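Local coordinates for TCP pilus virulence regulatory protein (Vibrio cholerae, PDB 4MLO) that probably activates transcription of virulence genes, including those of the toxin-coregulated pilus, as an AraC-family DNA-binding regulator that holds a bound fatty acid, at residues M32-S37 / N80-T85; S56-L61 / W117-N122; N28-F33 / L60-S65; A125-V130 / V146-F151. All coordinates share one frame; numbering follows the deposited sequence. Where two conformers were deposited one is given.

Overall arrangement
Contacts 1, 2 and 3 are neighbouring strand pairings of one five-stranded antiparallel sheet in the N-terminal cupin-like domain. Contact 1 joins strand 79-86 to 31-35, contact 3 joins 31-35 to 57-61, and contact 2 joins 57-61 to the outermost strand 114-118. Contact 3 opens first along the chain and shares Met32 and Phe33 with contact 1, and Leu60 and Leu61 with contact 2. Contact 4, between helices 121-131 and 141-159, comes last and packs on the sheet face that carries Met32, Trp34 and Ile58. The centres of contacts 1 and 4 are about 13 Å apart. The other face of the sheet meets palmitoleic acid, touched in both contacts 1 and 3.

Contact 1 (M32-S37 / N80-T85). With PAM (palmitoleic acid), chain E.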
# COMPACT_ATOMS: atom_id res chain seq x y z
N MET A 32 -6.20 -1.69 -0.26
CA MET A 32 -7.26 -1.74 -1.25
C MET A 32 -7.90 -0.36 -1.25
O MET A 32 -8.04 0.25 -0.19
CB MET A 32 -8.29 -2.82 -0.92
CG MET A 32 -7.70 -4.22 -0.84
SD MET A 32 -8.85 -5.47 -0.16
CE MET A 32 -10.06 -5.55 -1.47
N PHE A 33 -8.23 0.16 -2.43
CA PHE A 33 -8.93 1.44 -2.44
C PHE A 33 -9.92 1.51 -3.60
O PHE A 33 -9.84 0.74 -4.56
CB PHE A 33 -7.97 2.65 -2.46
CG PHE A 33 -7.24 2.87 -3.76
CD1 PHE A 33 -5.94 2.40 -3.92
CD2 PHE A 33 -7.81 3.61 -4.79
CE1 PHE A 33 -5.24 2.64 -5.09
CE2 PHE A 33 -7.11 3.86 -5.97
CZ PHE A 33 -5.82 3.37 -6.12
N TRP A 34 -10.88 2.41 -3.46
CA TRP A 34 -11.91 2.62 -4.47
C TRP A 34 -12.61 3.95 -4.20
O TRP A 34 -12.59 4.45 -3.07
CB TRP A 34 -12.94 1.49 -4.50
CG TRP A 34 -13.75 1.40 -3.26
CD1 TRP A 34 -14.98 1.93 -3.05
CD2 TRP A 34 -13.39 0.75 -2.03
NE1 TRP A 34 -15.41 1.67 -1.77
CE2 TRP A 34 -14.45 0.93 -1.13
CE3 TRP A 34 -12.26 0.04 -1.60
CZ2 TRP A 34 -14.44 0.42 0.17
CZ3 TRP A 34 -12.25 -0.47 -0.31
CH2 TRP A 34 -13.33 -0.26 0.56
N ILE A 35 -13.23 4.49 -5.24
CA ILE A 35 -13.97 5.74 -5.16
C ILE A 35 -15.43 5.43 -4.87
O ILE A 35 -15.93 4.34 -5.19
CB ILE A 35 -13.78 6.56 -6.46
CG1 ILE A 35 -14.42 5.85 -7.66
CG2 ILE A 35 -12.29 6.83 -6.71
CD1 ILE A 35 -14.33 6.63 -8.97
N ASP A 36 -16.15 6.38 -4.26
CA ASP A 36 -17.51 6.12 -3.82
C ASP A 36 -18.56 6.55 -4.83
O ASP A 36 -19.75 6.25 -4.64
CB ASP A 36 -17.79 6.81 -2.48
CG ASP A 36 -17.91 8.32 -2.62
OD1 ASP A 36 -17.44 8.89 -3.64
OD2 ASP A 36 -18.47 8.94 -1.71
N SER A 37 -18.16 7.22 -5.89
CA SER A 37 -19.10 7.81 -6.84
C SER A 37 -18.31 8.36 -8.00
O SER A 37 -17.10 8.59 -7.91
CB SER A 37 -19.94 8.91 -6.19
OG SER A 37 -19.11 9.97 -5.74
N ASN A 80 -15.18 10.69 -2.74
CA ASN A 80 -14.48 10.15 -1.58
C ASN A 80 -13.73 8.90 -1.99
O ASN A 80 -14.32 7.97 -2.56
CB ASN A 80 -15.45 9.83 -0.44
CG ASN A 80 -16.09 11.08 0.12
OD1 ASN A 80 -15.44 12.11 0.26
ND2 ASN A 80 -17.38 11.00 0.42
N VAL A 81 -12.44 8.86 -1.66
CA VAL A 81 -11.61 7.68 -1.91
C VAL A 81 -11.42 6.94 -0.59
O VAL A 81 -10.81 7.46 0.35
CB VAL A 81 -10.25 8.05 -2.52
CG1 VAL A 81 -9.52 6.80 -2.99
CG2 VAL A 81 -10.44 9.01 -3.68
N SER A 82 -11.92 5.70 -0.54
CA SER A 82 -11.77 4.87 0.63
C SER A 82 -10.54 4.00 0.47
O SER A 82 -10.31 3.45 -0.61
CB SER A 82 -13.01 3.99 0.83
OG SER A 82 -14.17 4.78 1.01
N VAL A 83 -9.78 3.86 1.55
CA VAL A 83 -8.53 3.10 1.56
C VAL A 83 -8.55 2.17 2.76
O VAL A 83 -8.59 2.63 3.91
CB VAL A 83 -7.31 4.04 1.65
CG1 VAL A 83 -5.98 3.23 1.60
CG2 VAL A 83 -7.36 5.05 0.55
N ILE A 84 -8.45 0.87 2.51
CA ILE A 84 -8.29 -0.14 3.56
C ILE A 84 -6.83 -0.55 3.57
O ILE A 84 -6.30 -0.95 2.53
CB ILE A 84 -9.19 -1.36 3.31
CG1 ILE A 84 -10.67 -0.98 3.34
CG2 ILE A 84 -8.93 -2.47 4.36
CD1 ILE A 84 -11.58 -2.14 2.91
N THR A 85 -6.21 -0.48 4.74
CA THR A 85 -4.87 -1.02 4.99
C THR A 85 -5.04 -2.23 5.89
O THR A 85 -5.62 -2.12 6.97
CB THR A 85 -3.96 0.01 5.65
OG1 THR A 85 -3.89 1.20 4.85
CG2 THR A 85 -2.57 -0.56 5.81
C1 PAM E . -2.41 6.00 2.84
O1 PAM E . -3.57 6.16 3.30
O2 PAM E . -1.70 5.03 3.17
C2 PAM E . -1.83 7.01 1.88
C3 PAM E . -1.43 6.37 0.54
C4 PAM E . -2.66 5.74 -0.12
C5 PAM E . -2.35 5.15 -1.49
C6 PAM E . -3.56 4.39 -2.04
C7 PAM E . -4.77 5.30 -2.27
C8 PAM E . -4.52 6.27 -3.42
C9 PAM E . -5.69 7.23 -3.62
C10 PAM E . -5.94 8.28 -2.82
C11 PAM E . -5.11 8.58 -1.59
C12 PAM E . -5.02 10.08 -1.28
C13 PAM E . -3.89 10.28 -0.27
C14 PAM E . -3.36 11.70 -0.18
C15 PAM E . -2.84 12.21 -1.51
C16 PAM E . -1.80 13.29 -1.34
O HOH W 1 -14.96 4.99 -1.36
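Phe33 and Val83 face each other across two antiparallel strands of the cupin-like sheet, and both touch the bound palmitoleic acid. Ligand atom C7 lies over one face of the Phe33 ring, offset toward the rim, 3.5 Å from CD1. Val83 CG2 approaches the same C7 at 3.8 Å and also packs on Phe33 CB, while Val81 CG1 meets the ligand at C10 and stands beside Phe33 CD2. Ile35 CG2 lies next to Val81 CG2 on this same face of the sheet. On the other side of the sheet Trp34 CG stands between the backbone N and the carbonyl carbon (chi1 66°), on the side of Ser82, and the indole lies against Ser82, whose CB makes a CH-pi contact 4.1 Å from the centroid of the Trp34 six-membered ring. Ile84 CD1 reaches the edge of that ring near its plane, 3.5 Å from Trp34 CH2, and Leu127 and Val131 of helix 121-131 close over this patch. The register is set by paired backbone bonds of Met32 with Ile84 and of Trp34 with Ser82. A water donates to Trp34 O and Asn80 O where the strand of Trp34 ends. Beyond it, Asp36 N binds Asn80 O, and Asp36 OD1 is gripped from opposite faces of its carboxylate, by Asn80 N at 3.0 Å and by Ser37 OG at 2.9 Å.

Contact 2 (S56-L61 / W117-N122)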
# COMPACT_ATOMS: atom_id res chain seq x y z
N SER A 56 -17.39 0.65 -8.25
CA SER A 56 -17.21 -0.78 -8.00
C SER A 56 -15.82 -1.29 -8.37
O SER A 56 -15.56 -2.49 -8.24
CB SER A 56 -18.27 -1.58 -8.77
OG SER A 56 -19.52 -1.46 -8.12
N SER A 57 -14.94 -0.42 -8.84
CA SER A 57 -13.58 -0.82 -9.18
C SER A 57 -12.72 -0.81 -7.92
O SER A 57 -12.53 0.25 -7.31
CB SER A 57 -12.98 0.13 -10.22
OG SER A 57 -13.79 0.26 -11.39
N ILE A 58 -12.18 -1.97 -7.55
CA ILE A 58 -11.26 -2.07 -6.43
C ILE A 58 -9.84 -2.14 -6.97
O ILE A 58 -9.53 -3.00 -7.82
CB ILE A 58 -11.55 -3.32 -5.57
CG1 ILE A 58 -13.01 -3.37 -5.13
CG2 ILE A 58 -10.62 -3.36 -4.34
CD1 ILE A 58 -13.45 -2.23 -4.26
N ILE A 59 -8.95 -1.29 -6.44
CA ILE A 59 -7.53 -1.33 -6.75
C ILE A 59 -6.82 -1.95 -5.55
O ILE A 59 -7.02 -1.53 -4.41
CB ILE A 59 -6.96 0.06 -7.04
CG1 ILE A 59 -7.81 0.77 -8.12
CG2 ILE A 59 -5.51 -0.06 -7.47
CD1 ILE A 59 -7.79 0.08 -9.46
N LEU A 60 -6.02 -2.97 -5.81
CA LEU A 60 -5.26 -3.64 -4.78
C LEU A 60 -3.79 -3.31 -4.96
O LEU A 60 -3.26 -3.50 -6.06
CB LEU A 60 -5.47 -5.15 -4.85
CG LEU A 60 -6.90 -5.65 -4.60
CD1 LEU A 60 -7.73 -5.64 -5.90
CD2 LEU A 60 -6.88 -7.02 -3.98
N LEU A 61 -3.12 -2.95 -3.88
CA LEU A 61 -1.69 -2.62 -3.92
C LEU A 61 -0.93 -3.63 -3.07
O LEU A 61 -1.26 -3.84 -1.89
CB LEU A 61 -1.41 -1.19 -3.44
CG LEU A 61 -2.16 -0.06 -4.18
CD1 LEU A 61 -1.78 1.27 -3.57
CD2 LEU A 61 -1.84 -0.08 -5.66
N TRP A 117 -10.03 -5.19 -9.52
CA TRP A 117 -11.16 -6.11 -9.53
C TRP A 117 -12.45 -5.32 -9.66
O TRP A 117 -12.72 -4.42 -8.86
CB TRP A 117 -11.19 -6.99 -8.28
CG TRP A 117 -12.30 -7.98 -8.35
CD1 TRP A 117 -13.52 -7.87 -7.76
CD2 TRP A 117 -12.31 -9.23 -9.07
NE1 TRP A 117 -14.28 -8.97 -8.05
CE2 TRP A 117 -13.57 -9.82 -8.86
CE3 TRP A 117 -11.37 -9.91 -9.86
CZ2 TRP A 117 -13.92 -11.05 -9.41
CZ3 TRP A 117 -11.72 -11.14 -10.41
CH2 TRP A 117 -12.99 -11.69 -10.19
N ASN A 118 -13.25 -5.64 -10.68
CA ASN A 118 -14.56 -5.03 -10.86
C ASN A 118 -15.59 -5.81 -10.05
O ASN A 118 -15.88 -6.98 -10.35
CB ASN A 118 -14.91 -4.99 -12.34
CG ASN A 118 -14.07 -3.98 -13.10
OD1 ASN A 118 -14.03 -2.80 -12.76
ND2 ASN A 118 -13.40 -4.45 -14.15
N CYS A 119 -16.14 -5.17 -9.01
CA CYS A 119 -16.95 -5.86 -8.01
C CYS A 119 -18.39 -6.10 -8.45
O CYS A 119 -18.98 -5.30 -9.17
CB CYS A 119 -17.02 -5.06 -6.72
SG CYS A 119 -15.61 -5.25 -5.70
N GLU A 120 -18.95 -7.19 -7.94
CA GLU A 120 -20.40 -7.41 -7.91
C GLU A 120 -21.01 -6.75 -6.67
O GLU A 120 -20.31 -6.38 -5.72
CB GLU A 120 -20.73 -8.90 -7.93
CG GLU A 120 -20.34 -9.61 -9.22
N HIS A 121 -22.34 -6.63 -6.69
CA HIS A 121 -23.06 -5.90 -5.65
C HIS A 121 -22.64 -6.33 -4.26
O HIS A 121 -22.26 -5.50 -3.42
CB HIS A 121 -24.58 -6.10 -5.84
N ASN A 122 -22.69 -7.64 -3.99
CA ASN A 122 -22.46 -8.12 -2.63
C ASN A 122 -21.06 -7.77 -2.14
O ASN A 122 -20.88 -7.39 -0.98
CB ASN A 122 -22.70 -9.63 -2.59
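Ile58 CG1 and Cys119 SG each stand anti to their own carbonyl carbon (chi1 -54° and -81°), and these two torsions bring them together. The contact is tight, 3.3 Å from Ile58 CG1 to Cys119 SG, with Ile58 CD1 somewhat farther from the sulfur. The sulfur also lies at the edge of the Trp117 ring, in its plane. Trp117 CG, by contrast, is anti to the backbone N (chi1 -176°). The indole beyond it lies against helix 141-159, where it meets Phe151 edge to face. What Trp117 leaves near the neighbouring strand is CB, loosely packed against Leu60 CD1. The backbones fix the register. Ile58 N binds Trp117 O at 2.8 Å in a nearly straight bond, Trp117 N returns a bond to Ile58 O, and Cys119 N reaches Ser56 O at 2.8 Å just past the strand end. On the opposite side of the sheet from Ile58, Ser57 OG, hydrogen-bonded to Asn54 N, lies 3.4 Å from Asn118 OD1, at most a weak link. After Cys119 the chain turns into helix 121-131, with Glu120 at its N-cap. The arrangement is an antiparallel edge pairing, strand 114-118 completing one sheet of the cupin-like domain before the chain goes helical.

Contact 3 (N28-F33 / L60-S65). With PAM (palmitoleic acid), chain E.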
# COMPACT_ATOMS: atom_id res chain seq x y z
N ASN A 28 3.53 -0.22 2.78
CA ASN A 28 3.99 -0.84 4.02
C ASN A 28 3.18 -2.07 4.39
O ASN A 28 3.68 -2.98 5.07
CB ASN A 28 3.92 0.16 5.16
CG ASN A 28 4.55 -0.36 6.42
OD1 ASN A 28 5.75 -0.54 6.46
ND2 ASN A 28 3.75 -0.65 7.44
N ASP A 29 1.91 -2.09 3.99
CA ASP A 29 0.97 -3.17 4.25
C ASP A 29 0.02 -3.27 3.06
O ASP A 29 -0.13 -2.31 2.31
CB ASP A 29 0.16 -2.91 5.53
CG ASP A 29 0.95 -3.26 6.77
OD1 ASP A 29 1.33 -4.44 6.91
OD2 ASP A 29 1.21 -2.35 7.57
N TYR A 30 -0.61 -4.43 2.88
CA TYR A 30 -1.54 -4.61 1.77
C TYR A 30 -2.63 -3.56 1.83
O TYR A 30 -3.14 -3.25 2.91
CB TYR A 30 -2.16 -6.01 1.79
CG TYR A 30 -1.17 -7.07 1.50
CD1 TYR A 30 -0.54 -7.74 2.53
CD2 TYR A 30 -0.81 -7.36 0.20
CE1 TYR A 30 0.44 -8.72 2.26
CE2 TYR A 30 0.15 -8.34 -0.09
CZ TYR A 30 0.76 -9.00 0.95
OH TYR A 30 1.71 -9.95 0.68
N LYS A 31 -2.96 -2.97 0.67
CA LYS A 31 -3.96 -1.90 0.60
C LYS A 31 -4.99 -2.18 -0.49
O LYS A 31 -4.69 -2.78 -1.51
CB LYS A 31 -3.31 -0.52 0.32
CG LYS A 31 -2.62 0.03 1.55
CD LYS A 31 -1.97 1.35 1.29
CE LYS A 31 -1.03 1.70 2.41
NZ LYS A 31 -1.80 2.19 3.58
N MET A 32 -6.20 -1.69 -0.26
CA MET A 32 -7.26 -1.74 -1.25
C MET A 32 -7.90 -0.36 -1.25
O MET A 32 -8.04 0.25 -0.19
CB MET A 32 -8.29 -2.82 -0.92
CG MET A 32 -7.70 -4.22 -0.84
SD MET A 32 -8.85 -5.47 -0.16
CE MET A 32 -10.06 -5.55 -1.47
N PHE A 33 -8.23 0.16 -2.43
CA PHE A 33 -8.93 1.44 -2.44
C PHE A 33 -9.92 1.51 -3.60
O PHE A 33 -9.84 0.74 -4.56
CB PHE A 33 -7.97 2.65 -2.46
CG PHE A 33 -7.24 2.87 -3.76
CD1 PHE A 33 -5.94 2.40 -3.92
CD2 PHE A 33 -7.81 3.61 -4.79
CE1 PHE A 33 -5.24 2.64 -5.09
CE2 PHE A 33 -7.11 3.86 -5.97
CZ PHE A 33 -5.82 3.37 -6.12
N LEU A 60 -6.02 -2.97 -5.81
CA LEU A 60 -5.26 -3.64 -4.78
C LEU A 60 -3.79 -3.31 -4.96
O LEU A 60 -3.26 -3.50 -6.06
CB LEU A 60 -5.47 -5.15 -4.85
CG LEU A 60 -6.90 -5.65 -4.60
CD1 LEU A 60 -7.73 -5.64 -5.90
CD2 LEU A 60 -6.88 -7.02 -3.98
N LEU A 61 -3.12 -2.95 -3.88
CA LEU A 61 -1.69 -2.62 -3.92
C LEU A 61 -0.93 -3.63 -3.07
O LEU A 61 -1.26 -3.84 -1.89
CB LEU A 61 -1.41 -1.19 -3.44
CG LEU A 61 -2.16 -0.06 -4.18
CD1 LEU A 61 -1.78 1.27 -3.57
CD2 LEU A 61 -1.84 -0.08 -5.66
N LYS A 62 0.10 -4.24 -3.65
CA LYS A 62 0.82 -5.31 -2.98
C LYS A 62 1.81 -4.75 -1.95
O LYS A 62 2.51 -3.76 -2.19
CB LYS A 62 1.57 -6.17 -4.00
CG LYS A 62 2.14 -7.41 -3.40
CD LYS A 62 3.10 -8.09 -4.33
CE LYS A 62 2.46 -8.43 -5.61
NZ LYS A 62 3.41 -9.26 -6.42
N LYS A 63 1.87 -5.42 -0.81
CA LYS A 63 2.83 -5.05 0.22
C LYS A 63 4.24 -5.14 -0.33
O LYS A 63 4.56 -6.05 -1.10
CB LYS A 63 2.68 -5.97 1.43
CG LYS A 63 3.53 -5.56 2.61
CD LYS A 63 3.47 -6.57 3.76
CE LYS A 63 4.33 -6.08 4.90
NZ LYS A 63 4.50 -7.08 5.99
N ASN A 64 5.07 -4.17 0.06
CA ASN A 64 6.49 -4.02 -0.29
C ASN A 64 6.68 -3.57 -1.72
O ASN A 64 7.81 -3.53 -2.21
CB ASN A 64 7.30 -5.29 -0.03
CG ASN A 64 7.38 -5.62 1.44
OD1 ASN A 64 7.49 -4.74 2.29
ND2 ASN A 64 7.27 -6.90 1.75
N SER A 65 5.61 -3.19 -2.41
CA SER A 65 5.81 -2.65 -3.74
C SER A 65 6.19 -1.17 -3.63
O SER A 65 5.98 -0.53 -2.61
CB SER A 65 4.54 -2.82 -4.59
OG SER A 65 3.43 -2.12 -4.03
C1 PAM E . -2.41 6.00 2.84
O1 PAM E . -3.57 6.16 3.30
O2 PAM E . -1.70 5.03 3.17
C2 PAM E . -1.83 7.01 1.88
C3 PAM E . -1.43 6.37 0.54
C4 PAM E . -2.66 5.74 -0.12
C5 PAM E . -2.35 5.15 -1.49
C6 PAM E . -3.56 4.39 -2.04
C7 PAM E . -4.77 5.30 -2.27
C8 PAM E . -4.52 6.27 -3.42
C9 PAM E . -5.69 7.23 -3.62
C10 PAM E . -5.94 8.28 -2.82
C11 PAM E . -5.11 8.58 -1.59
C12 PAM E . -5.02 10.08 -1.28
C13 PAM E . -3.89 10.28 -0.27
C14 PAM E . -3.36 11.70 -0.18
C15 PAM E . -2.84 12.21 -1.51
C16 PAM E . -1.80 13.29 -1.34
O HOH W 2 4.16 -4.35 7.98
O HOH W 3 4.41 -8.63 -0.61
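Lys31, the antiparallel partner of Leu61, ends in an NZ that two groups hold: it donates to O2 of the palmitoleic acid carboxylate at 2.9 Å and is hydrogen-bonded to Thr85 OG1. The lysine chain runs extended and bends only at its last torsion (chi4 -78°), which places NZ beside the carboxylate. Tyr12 OH and Lys230 NZ also hydrogen-bond the acid. Its negative charge is probably offset by Lys31 of the cupin-like domain and by Lys230 from the C-terminal part of the chain. At the hydrocarbon, Leu61 CD1 touches ligand C6 at 3.9 Å and meets the edge of the Phe33 ring at CE1, 4.0 Å away. These residues line the pocket on one face of an antiparallel strand pair in the cupin-like fold, where Lys31 and Leu61 exchange backbone bonds. On the other face Met32 CG and Leu60 CG pack side by side, and both side chains touch Phe152 of helix 141-159. Beyond the paired residues Lys63 crosses Tyr30 at about a right angle and sets its CB over the ring centre, a CH-pi contact of 3.5 Å from Lys63 CB to the Tyr30 centroid. The rest of the Lys63 chain, extended, passes the backbone of Asn28 and Asp29 and carries NZ to a salt bridge with Asp88. Lys62 to Ser65 form a type II turn, its Lys62 O taking hydrogen bonds from Ser65 N and Ser65 OG.

Contact 4 (A125-V130 / V146-F151); sequences AVLSEV and VFFSGF
In the helical layer that packs on the cupin-like sheet, Val126 of helix 121-131 meets Phe147 of helix 141-159. Val126 CG1 sits over the centre of the Phe147 ring, a CH-pi contact with CG1 3.8 Å from the ring centroid and 7° off its normal. Phe147 CG is anti to the backbone N (chi1 179°), which directs it toward the valine's helix, and the two side chains run antiparallel past one another. Leu127 CD2 takes the edge of the same ring, near its plane, at 4.1 Å from Phe147 CE2. The short helical segments cross at -124°, their axes 12.1 Å apart at closest approach, a wide spacing bridged by large side chains, and no hydrogen bond links them. Leu127 sends its methyls to different rings: CD2 also packs 3.9 Å from Phe148 CZ, while CD1 lies 4.3 Å from Phe151 CE1. Met32 and Trp34 of strand 31-35 pack against Leu127 from the sheet, and Met32 touches Phe148 and Phe151. Within helix 141-159 the Phe148 ring has Phe147 CD2 above one face, 3.8 Å from its plane and offset toward the rim. Val130 CG2 approaches the edge of Phe148 at CZ, a looser contact of 4.5 Å.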
# COMPACT_ATOMS: atom_id res chain seq x y z
N ALA A 125 -20.51 -4.12 -1.15
CA ALA A 125 -21.23 -3.85 0.08
C ALA A 125 -20.40 -4.23 1.30
O ALA A 125 -20.36 -3.49 2.29
CB ALA A 125 -22.57 -4.60 0.08
N VAL A 126 -19.73 -5.39 1.26
CA VAL A 126 -18.94 -5.82 2.41
C VAL A 126 -17.76 -4.87 2.64
O VAL A 126 -17.49 -4.46 3.77
CB VAL A 126 -18.48 -7.28 2.24
CG1 VAL A 126 -17.47 -7.66 3.31
CG2 VAL A 126 -19.69 -8.23 2.26
N LEU A 127 -17.05 -4.53 1.56
CA LEU A 127 -15.90 -3.65 1.67
C LEU A 127 -16.32 -2.28 2.21
O LEU A 127 -15.69 -1.76 3.13
CB LEU A 127 -15.23 -3.52 0.31
CG LEU A 127 -14.52 -4.78 -0.18
CD1 LEU A 127 -14.15 -4.62 -1.64
CD2 LEU A 127 -13.28 -5.09 0.67
N SER A 128 -17.41 -1.71 1.69
CA SER A 128 -17.92 -0.46 2.25
C SER A 128 -18.17 -0.60 3.75
O SER A 128 -17.85 0.31 4.52
CB SER A 128 -19.22 -0.06 1.54
OG SER A 128 -19.03 -0.02 0.14
N GLU A 129 -18.70 -1.73 4.18
CA GLU A 129 -19.03 -1.91 5.59
C GLU A 129 -17.77 -1.97 6.45
O GLU A 129 -17.77 -1.46 7.58
CB GLU A 129 -19.90 -3.16 5.76
CG GLU A 129 -20.30 -3.44 7.21
CD GLU A 129 -20.97 -2.26 7.90
OE1 GLU A 129 -21.62 -1.44 7.21
OE2 GLU A 129 -20.84 -2.16 9.13
N VAL A 130 -16.70 -2.58 5.95
CA VAL A 130 -15.42 -2.55 6.66
C VAL A 130 -15.00 -1.11 6.93
O VAL A 130 -14.52 -0.78 8.02
CB VAL A 130 -14.36 -3.30 5.85
CG1 VAL A 130 -12.95 -3.04 6.42
CG2 VAL A 130 -14.67 -4.77 5.84
N VAL A 146 -12.87 -15.82 5.32
CA VAL A 146 -13.38 -16.48 4.12
C VAL A 146 -13.57 -15.46 3.01
O VAL A 146 -13.22 -15.71 1.84
CB VAL A 146 -14.68 -17.24 4.42
CG1 VAL A 146 -15.32 -17.78 3.15
CG2 VAL A 146 -14.40 -18.39 5.39
N PHE A 147 -14.15 -14.30 3.34
CA PHE A 147 -14.38 -13.27 2.32
C PHE A 147 -13.07 -12.82 1.67
O PHE A 147 -12.95 -12.82 0.43
CB PHE A 147 -15.10 -12.07 2.93
CG PHE A 147 -15.35 -10.97 1.95
CD1 PHE A 147 -16.49 -10.97 1.18
CD2 PHE A 147 -14.43 -9.96 1.77
CE1 PHE A 147 -16.72 -9.96 0.27
CE2 PHE A 147 -14.66 -8.96 0.86
CZ PHE A 147 -15.81 -8.97 0.10
N PHE A 148 -12.08 -12.47 2.48
CA PHE A 148 -10.84 -11.91 1.95
C PHE A 148 -9.93 -12.96 1.31
O PHE A 148 -9.28 -12.66 0.31
CB PHE A 148 -10.11 -11.14 3.04
CG PHE A 148 -10.63 -9.75 3.23
CD1 PHE A 148 -10.19 -8.73 2.40
CD2 PHE A 148 -11.58 -9.47 4.19
CE1 PHE A 148 -10.67 -7.42 2.56
CE2 PHE A 148 -12.08 -8.17 4.36
CZ PHE A 148 -11.62 -7.15 3.54
N SER A 149 -9.89 -14.19 1.84
CA SER A 149 -9.14 -15.22 1.12
C SER A 149 -9.78 -15.50 -0.24
O SER A 149 -9.07 -15.64 -1.25
CB SER A 149 -9.02 -16.50 1.96
OG SER A 149 -10.29 -17.00 2.33
N GLY A 150 -11.11 -15.58 -0.31
CA GLY A 150 -11.76 -15.82 -1.59
C GLY A 150 -11.59 -14.65 -2.55
O GLY A 150 -11.41 -14.84 -3.76
N PHE A 151 -11.63 -13.42 -2.02
CA PHE A 151 -11.45 -12.23 -2.85
C PHE A 151 -10.05 -12.20 -3.46
O PHE A 151 -9.88 -12.04 -4.67
CB PHE A 151 -11.71 -10.98 -2.01
CG PHE A 151 -11.90 -9.72 -2.83
CD1 PHE A 151 -13.16 -9.31 -3.21
CD2 PHE A 151 -10.82 -8.98 -3.25
CE1 PHE A 151 -13.32 -8.16 -3.97
CE2 PHE A 151 -10.99 -7.85 -4.01
CZ PHE A 151 -12.24 -7.45 -4.37